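Long-range contacts in putative agmatinase (Clostridium difficile, PDB 3LHL), which probably hydrolyses agmatine to putrescine and urea, as a manganese-dependent enzyme of the arginase family: residues Leu10-Val15 and Val90-Gly95; Ile197-Asp202 and Val242-Val247. All blocks are in the same frame, centred on the assembly; numbering follows the deposited sequence.

Interaction 1: residues Leu10-Val15 and Val90-Gly95; sequences LIVFGV and VPFMIG
The carbonyl oxygen of Phe-92 takes one hydrogen bond and one CA-H...O contact from strand 10-15: Phe-13 N donates to Phe-92 O at 3.0 Å, and the CA-H of Val-12 points at it, with Val-12 CA 3.2 Å from Phe-92 O. One step back, Phe-92 N bonds to Ile-11 O at 2.8 Å. In parallel-strand fashion, Ile-11 and Phe-13 each use both N and O, toward Val-90 and Phe-92 and toward Phe-92 and Ile-94. The two strands, 27° apart in direction, are neighbours in the eight-stranded parallel sheet of the arginase alpha/beta/alpha fold. On the face under helix 70-86, Phe-13 CG stands between its own N and carbonyl carbon (chi1 67°), and the ring lies across Met-93, a selenomethionine. Met-93 CB makes an off-centre CH-pi contact, 4.2 Å from the Phe-13 ring centroid; SE approaches the ring obliquely, and Pro-91 CB meets its edge. Val-15 CG2 reaches Met-93 SE at 3.6 Å. On the other face, packed against Leu-267 and Cys-271 of helix 258-278, Leu-10 CD1 touches Val-90 CG1 at 3.6 Å and Phe-92 CB at 3.8 Å, while Leu-10 CD2 sits at the edge of the Phe-92 ring.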
ATOM      1  N   LEU A  10       9.301 -12.910   3.353  1.00 22.31           N
ATOM      2  CA  LEU A  10       8.717 -11.572   3.355  1.00 20.19           C
ATOM      3  C   LEU A  10       9.704 -10.594   3.992  1.00 19.87           C
ATOM      4  O   LEU A  10      10.121 -10.774   5.142  1.00 19.14           O
ATOM      5  CB  LEU A  10       7.403 -11.576   4.139  1.00 20.90           C
ATOM      6  CG  LEU A  10       6.564 -10.291   4.184  1.00 21.77           C
ATOM      7  CD1 LEU A  10       6.154  -9.876   2.772  1.00 17.68           C
ATOM      8  CD2 LEU A  10       5.330 -10.528   5.055  1.00 20.72           C
ATOM      9  N   ILE A  11      10.078  -9.568   3.234  1.00 18.47           N
ATOM     10  CA  ILE A  11      11.025  -8.561   3.697  1.00 17.69           C
ATOM     11  C   ILE A  11      10.310  -7.223   3.864  1.00 18.92           C
ATOM     12  O   ILE A  11       9.900  -6.591   2.883  1.00 18.99           O
ATOM     13  CB  ILE A  11      12.185  -8.390   2.690  1.00 18.81           C
ATOM     14  CG1 ILE A  11      12.786  -9.762   2.352  1.00 18.50           C
ATOM     15  CG2 ILE A  11      13.248  -7.454   3.265  1.00 18.01           C
ATOM     16  CD1 ILE A  11      13.335 -10.523   3.549  1.00 17.78           C
ATOM     17  N   VAL A  12      10.169  -6.807   5.117  1.00 16.88           N
ATOM     18  CA  VAL A  12       9.498  -5.565   5.477  1.00 16.55           C
ATOM     19  C   VAL A  12      10.518  -4.455   5.679  1.00 17.70           C
ATOM     20  O   VAL A  12      11.492  -4.626   6.411  1.00 20.31           O
ATOM     21  CB  VAL A  12       8.719  -5.723   6.802  1.00 15.64           C
ATOM     22  CG1 VAL A  12       7.973  -4.446   7.120  1.00 13.05           C
ATOM     23  CG2 VAL A  12       7.775  -6.911   6.717  1.00 10.99           C
ATOM     24  N   PHE A  13      10.296  -3.315   5.034  1.00 17.07           N
ATOM     25  CA  PHE A  13      11.212  -2.195   5.187  1.00 17.02           C
ATOM     26  C   PHE A  13      10.443  -0.888   5.123  1.00 17.00           C
ATOM     27  O   PHE A  13       9.372  -0.806   4.512  1.00 18.34           O
ATOM     28  CB  PHE A  13      12.331  -2.250   4.125  1.00 15.69           C
ATOM     29  CG  PHE A  13      11.861  -2.037   2.713  1.00 16.14           C
ATOM     30  CD1 PHE A  13      11.960  -0.783   2.115  1.00 16.00           C
ATOM     31  CD2 PHE A  13      11.332  -3.093   1.975  1.00 16.69           C
ATOM     32  CE1 PHE A  13      11.541  -0.579   0.798  1.00 14.28           C
ATOM     33  CE2 PHE A  13      10.907  -2.904   0.659  1.00 16.46           C
ATOM     34  CZ  PHE A  13      11.013  -1.643   0.069  1.00 17.87           C
ATOM     35  N   GLY A  14      10.980   0.128   5.786  1.00 15.72           N
ATOM     36  CA  GLY A  14      10.323   1.417   5.804  1.00 15.51           C
ATOM     37  C   GLY A  14      10.971   2.405   4.864  1.00 16.27           C
ATOM     38  O   GLY A  14      12.160   2.299   4.557  1.00 14.37           O
ATOM     39  N   VAL A  15      10.170   3.357   4.400  1.00 17.96           N
ATOM     40  CA  VAL A  15      10.627   4.408   3.497  1.00 18.99           C
ATOM     41  C   VAL A  15      10.011   5.708   3.992  1.00 19.40           C
ATOM     42  O   VAL A  15       8.888   6.057   3.609  1.00 18.69           O
ATOM     43  CB  VAL A  15      10.158   4.166   2.043  1.00 20.91           C
ATOM     44  CG1 VAL A  15      10.613   5.319   1.156  1.00 22.21           C
ATOM     45  CG2 VAL A  15      10.716   2.848   1.522  1.00 20.87           C
ATOM     46  N   VAL A  90       9.299 -11.516  -1.160  1.00 19.27           N
ATOM     47  CA  VAL A  90       8.257 -10.519  -1.281  1.00 18.71           C
ATOM     48  C   VAL A  90       8.616  -9.233  -0.554  1.00 18.43           C
ATOM     49  O   VAL A  90       8.915  -9.244   0.639  1.00 18.66           O
ATOM     50  CB  VAL A  90       6.918 -11.052  -0.714  1.00 18.23           C
ATOM     51  CG1 VAL A  90       5.839  -9.974  -0.796  1.00 17.66           C
ATOM     52  CG2 VAL A  90       6.494 -12.287  -1.483  1.00 16.76           C
ATOM     53  N   PRO A  91       8.625  -8.107  -1.280  1.00 17.17           N
ATOM     54  CA  PRO A  91       8.948  -6.832  -0.646  1.00 16.89           C
ATOM     55  C   PRO A  91       7.678  -6.250  -0.030  1.00 17.46           C
ATOM     56  O   PRO A  91       6.637  -6.191  -0.684  1.00 17.22           O
ATOM     57  CB  PRO A  91       9.467  -5.986  -1.809  1.00 17.46           C
ATOM     58  CG  PRO A  91       8.640  -6.475  -2.963  1.00 16.33           C
ATOM     59  CD  PRO A  91       8.627  -7.984  -2.751  1.00 17.91           C
ATOM     60  N   PHE A  92       7.762  -5.857   1.235  1.00 15.65           N
ATOM     61  CA  PHE A  92       6.635  -5.256   1.925  1.00 15.26           C
ATOM     62  C   PHE A  92       7.134  -3.903   2.425  1.00 15.93           C
ATOM     63  O   PHE A  92       7.855  -3.816   3.415  1.00 13.89           O
ATOM     64  CB  PHE A  92       6.188  -6.137   3.091  1.00 18.17           C
ATOM     65  CG  PHE A  92       4.858  -5.749   3.673  1.00 21.23           C
ATOM     66  CD1 PHE A  92       4.183  -6.618   4.520  1.00 23.57           C
ATOM     67  CD2 PHE A  92       4.283  -4.515   3.388  1.00 24.58           C
ATOM     68  CE1 PHE A  92       2.954  -6.267   5.078  1.00 24.65           C
ATOM     69  CE2 PHE A  92       3.050  -4.152   3.943  1.00 26.15           C
ATOM     70  CZ  PHE A  92       2.389  -5.032   4.789  1.00 25.42           C
HETATM   71  N   MSE A  93       6.744  -2.853   1.713  1.00 16.95           N
HETATM   72  CA  MSE A  93       7.158  -1.498   2.028  1.00 18.02           C
HETATM   73  C   MSE A  93       6.153  -0.732   2.894  1.00 19.04           C
HETATM   74  O   MSE A  93       4.940  -0.767   2.657  1.00 14.49           O
HETATM   75  CB  MSE A  93       7.413  -0.753   0.711  1.00 20.74           C
HETATM   76  CG  MSE A  93       7.942   0.664   0.836  1.00 26.26           C
HETATM   77 SE   MSE A  93       8.457   1.384  -0.912  1.00 37.40          SE
HETATM   78  CE  MSE A  93       6.733   1.252  -1.799  1.00 30.78           C
ATOM     79  N   ILE A  94       6.681  -0.066   3.918  1.00 20.04           N
ATOM     80  CA  ILE A  94       5.890   0.750   4.834  1.00 22.13           C
ATOM     81  C   ILE A  94       6.397   2.145   4.540  1.00 24.14           C
ATOM     82  O   ILE A  94       7.370   2.603   5.137  1.00 25.17           O
ATOM     83  CB  ILE A  94       6.211   0.460   6.305  1.00 24.26           C
ATOM     84  CG1 ILE A  94       6.030  -1.028   6.612  1.00 25.16           C
ATOM     85  CG2 ILE A  94       5.329   1.320   7.193  1.00 24.81           C
ATOM     86  CD1 ILE A  94       4.655  -1.563   6.305  1.00 30.16           C
ATOM     87  N   GLY A  95       5.746   2.835   3.622  1.00 24.58           N
ATOM     88  CA  GLY A  95       6.250   4.143   3.284  1.00 26.50           C
ATOM     89  C   GLY A  95       5.579   5.348   3.883  1.00 28.33           C
ATOM     90  O   GLY A  95       4.787   5.274   4.831  1.00 26.70           O
TER

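Interaction 2: residues Ile197-Asp202 and Val242-Val247; sequences IYLTID and VGCDIV. With MN (manganese (II) ion), chain B; MN (manganese (II) ion), chain C.
Strands 197-202 and 242-247 run parallel, their axes 4.7 Å apart and only 8° from alignment, joined by backbone bonds that pass from Val-242 N to Ile-197 O at one end to Val-247 N to Ile-201 O at the other. They are central neighbours in the parallel sheet of the arginase fold, whose dinuclear manganese site lies at the C-terminal end of strand 196-202. Tyr-198 lays one ring face over the backbone of Gly-243, with CD1 3.9 Å from Gly-243 CA. Tyr-198 OH donates to Asp-245 OD2 at 2.7 Å, arriving on the anti side of the carboxylate, 22° out of its plane; Thr-101 OG1 also bonds OD2. A water donates to both Tyr-198 OH and Cys-244 O, linking the phenol to the neighbouring backbone. Thr-200 and Asp-245 lie side by side, Thr-200 OG1 approaching Asp-245 OD1 to 3.0 Å. Thr-200 OG1, placed anti to its backbone N (chi1 178°), hydrogen-bonds His-98 NE2. Because His-98 ND1 binds manganese, Thr-200 is a second-shell residue, consistent with a part in orienting the imidazole. On the opposite face of the sheet Leu-199 CD2 packs on Cys-244 SG. Asp-121, Asp-125, His-98, His-123 and Asp-204 complete the two metal sites, which Asp-202 OD2 bridges, 2.2 Å from one manganese ion and 2.4 Å from the other.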
ATOM      1  N   ILE A 197      -0.290 -10.423  -8.015  1.00 19.70           N
ATOM      2  CA  ILE A 197      -0.769  -9.120  -7.599  1.00 20.29           C
ATOM      3  C   ILE A 197       0.218  -8.237  -6.838  1.00 19.41           C
ATOM      4  O   ILE A 197       1.048  -8.720  -6.063  1.00 18.40           O
ATOM      5  CB  ILE A 197      -2.052  -9.297  -6.708  1.00 20.51           C
ATOM      6  CG1 ILE A 197      -3.281  -9.551  -7.585  1.00 22.47           C
ATOM      7  CG2 ILE A 197      -2.273  -8.080  -5.818  1.00 22.45           C
ATOM      8  CD1 ILE A 197      -3.296 -10.897  -8.291  1.00 22.96           C
ATOM      9  N   TYR A 198       0.129  -6.935  -7.089  1.00 18.84           N
ATOM     10  CA  TYR A 198       0.923  -5.975  -6.339  1.00 18.56           C
ATOM     11  C   TYR A 198      -0.161  -5.249  -5.553  1.00 18.10           C
ATOM     12  O   TYR A 198      -1.039  -4.613  -6.137  1.00 19.11           O
ATOM     13  CB  TYR A 198       1.646  -4.961  -7.217  1.00 16.10           C
ATOM     14  CG  TYR A 198       2.507  -4.045  -6.370  1.00 16.81           C
ATOM     15  CD1 TYR A 198       3.848  -4.338  -6.131  1.00 15.33           C
ATOM     16  CD2 TYR A 198       1.950  -2.943  -5.717  1.00 16.42           C
ATOM     17  CE1 TYR A 198       4.613  -3.560  -5.258  1.00 17.99           C
ATOM     18  CE2 TYR A 198       2.703  -2.162  -4.842  1.00 17.52           C
ATOM     19  CZ  TYR A 198       4.035  -2.475  -4.615  1.00 18.13           C
ATOM     20  OH  TYR A 198       4.776  -1.718  -3.730  1.00 16.92           O
ATOM     21  N   LEU A 199      -0.115  -5.362  -4.233  1.00 17.48           N
ATOM     22  CA  LEU A 199      -1.116  -4.730  -3.383  1.00 14.66           C
ATOM     23  C   LEU A 199      -0.621  -3.433  -2.769  1.00 14.27           C
ATOM     24  O   LEU A 199       0.321  -3.431  -1.981  1.00 17.23           O
ATOM     25  CB  LEU A 199      -1.526  -5.699  -2.274  1.00 13.11           C
ATOM     26  CG  LEU A 199      -2.447  -5.187  -1.168  1.00 14.11           C
ATOM     27  CD1 LEU A 199      -3.805  -4.810  -1.738  1.00 10.42           C
ATOM     28  CD2 LEU A 199      -2.589  -6.275  -0.106  1.00 14.95           C
ATOM     29  N   THR A 200      -1.253  -2.326  -3.140  1.00 13.81           N
ATOM     30  CA  THR A 200      -0.884  -1.025  -2.602  1.00 13.91           C
ATOM     31  C   THR A 200      -2.065  -0.455  -1.824  1.00 14.39           C
ATOM     32  O   THR A 200      -3.138  -0.200  -2.376  1.00 14.17           O
ATOM     33  CB  THR A 200      -0.468  -0.027  -3.721  1.00 14.51           C
ATOM     34  OG1 THR A 200      -0.174   1.249  -3.130  1.00 13.41           O
ATOM     35  CG2 THR A 200      -1.578   0.129  -4.760  1.00  9.91           C
ATOM     36  N   ILE A 201      -1.855  -0.262  -0.530  1.00 14.55           N
ATOM     37  CA  ILE A 201      -2.895   0.255   0.344  1.00 13.85           C
ATOM     38  C   ILE A 201      -2.603   1.648   0.899  1.00 14.55           C
ATOM     39  O   ILE A 201      -1.708   1.822   1.733  1.00 13.75           O
ATOM     40  CB  ILE A 201      -3.128  -0.704   1.540  1.00 12.83           C
ATOM     41  CG1 ILE A 201      -3.770  -1.999   1.042  1.00 12.90           C
ATOM     42  CG2 ILE A 201      -4.001  -0.031   2.607  1.00 12.16           C
ATOM     43  CD1 ILE A 201      -4.001  -3.026   2.132  1.00 13.63           C
ATOM     44  N   ASP A 202      -3.347   2.640   0.419  1.00 14.22           N
ATOM     45  CA  ASP A 202      -3.215   3.996   0.932  1.00 14.33           C
ATOM     46  C   ASP A 202      -4.128   3.954   2.159  1.00 15.25           C
ATOM     47  O   ASP A 202      -5.338   3.771   2.023  1.00 14.07           O
ATOM     48  CB  ASP A 202      -3.748   5.017  -0.067  1.00 15.07           C
ATOM     49  CG  ASP A 202      -3.621   6.435   0.437  1.00 16.82           C
ATOM     50  OD1 ASP A 202      -3.888   6.659   1.633  1.00 19.06           O
ATOM     51  OD2 ASP A 202      -3.265   7.325  -0.357  1.00 15.60           O
ATOM     52  N   VAL A 242       2.957 -10.670  -4.801  1.00 21.63           N
ATOM     53  CA  VAL A 242       4.402 -10.689  -4.992  1.00 19.80           C
ATOM     54  C   VAL A 242       5.059  -9.382  -4.570  1.00 19.33           C
ATOM     55  O   VAL A 242       6.277  -9.220  -4.678  1.00 18.13           O
ATOM     56  CB  VAL A 242       4.750 -10.978  -6.467  1.00 20.05           C
ATOM     57  CG1 VAL A 242       4.334 -12.397  -6.819  1.00 19.63           C
ATOM     58  CG2 VAL A 242       4.042  -9.976  -7.379  1.00 18.59           C
ATOM     59  N   GLY A 243       4.236  -8.459  -4.082  1.00 17.80           N
ATOM     60  CA  GLY A 243       4.717  -7.168  -3.634  1.00 17.69           C
ATOM     61  C   GLY A 243       3.596  -6.478  -2.881  1.00 18.67           C
ATOM     62  O   GLY A 243       2.425  -6.615  -3.246  1.00 18.78           O
ATOM     63  N   CYS A 244       3.938  -5.728  -1.837  1.00 17.78           N
ATOM     64  CA  CYS A 244       2.919  -5.051  -1.048  1.00 19.05           C
ATOM     65  C   CYS A 244       3.438  -3.808  -0.330  1.00 19.33           C
ATOM     66  O   CYS A 244       4.642  -3.664  -0.095  1.00 19.18           O
ATOM     67  CB  CYS A 244       2.343  -6.036  -0.019  1.00 17.70           C
ATOM     68  SG  CYS A 244       1.039  -5.376   1.055  1.00 23.05           S
ATOM     69  N   ASP A 245       2.518  -2.908   0.009  1.00 18.63           N
ATOM     70  CA  ASP A 245       2.870  -1.703   0.746  1.00 17.32           C
ATOM     71  C   ASP A 245       1.646  -1.015   1.355  1.00 16.98           C
ATOM     72  O   ASP A 245       0.517  -1.200   0.895  1.00 16.60           O
ATOM     73  CB  ASP A 245       3.632  -0.711  -0.152  1.00 17.16           C
ATOM     74  CG  ASP A 245       2.750  -0.064  -1.224  1.00 18.97           C
ATOM     75  OD1 ASP A 245       1.648   0.432  -0.888  1.00 14.26           O
ATOM     76  OD2 ASP A 245       3.171  -0.036  -2.404  1.00 17.79           O
ATOM     77  N   ILE A 246       1.880  -0.258   2.421  1.00 15.39           N
ATOM     78  CA  ILE A 246       0.832   0.520   3.071  1.00 17.14           C
ATOM     79  C   ILE A 246       1.457   1.911   3.130  1.00 17.21           C
ATOM     80  O   ILE A 246       2.643   2.049   3.431  1.00 17.60           O
ATOM     81  CB  ILE A 246       0.498   0.017   4.504  1.00 17.13           C
ATOM     82  CG1 ILE A 246       1.748   0.046   5.388  1.00 16.40           C
ATOM     83  CG2 ILE A 246      -0.092  -1.389   4.438  1.00 15.76           C
ATOM     84  CD1 ILE A 246       1.490  -0.401   6.826  1.00 15.50           C
ATOM     85  N   VAL A 247       0.678   2.942   2.837  1.00 16.19           N
ATOM     86  CA  VAL A 247       1.244   4.280   2.814  1.00 14.12           C
ATOM     87  C   VAL A 247       0.324   5.369   3.334  1.00 13.76           C
ATOM     88  O   VAL A 247      -0.843   5.132   3.616  1.00 12.06           O
ATOM     89  CB  VAL A 247       1.650   4.658   1.358  1.00 13.59           C
ATOM     90  CG1 VAL A 247       2.694   3.676   0.823  1.00 10.91           C
ATOM     91  CG2 VAL A 247       0.416   4.635   0.461  1.00 12.00           C
TER
HETATM   92 MN    MN B 301      -2.905   7.470  -2.544  1.00 18.22          MN
HETATM   93 MN    MN C 302      -5.061   8.853  -0.588  1.00 17.84          MN
HETATM   94  O   HOH W   1       6.691  -3.383  -2.262  1.00 17.65           O

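From the N terminus, strand 10-15 opens the sheet, and the chain passes through strand 57-62 and helix 70-86 before strand 90-95 returns alongside it, closing interaction 1. The chain then builds strands 115-120, 153-158 and 176-179 and comes back to the middle with 196-202; a mostly irregular connection carrying helices 224-227 and 229-235 leads to 240-247 and closes interaction 2. The two loops follow in series, neither nested nor crossed. They meet in space because 240-247 inserts between 196-202 and 90-95: Met-93 N and Pro-91 O probably hydrogen-bond Cys-244 O and N. Four adjacent strands thus form a continuous part of the sheet, with manganese ligands His-98 just after 90-95 and Asp-202 ending 196-202.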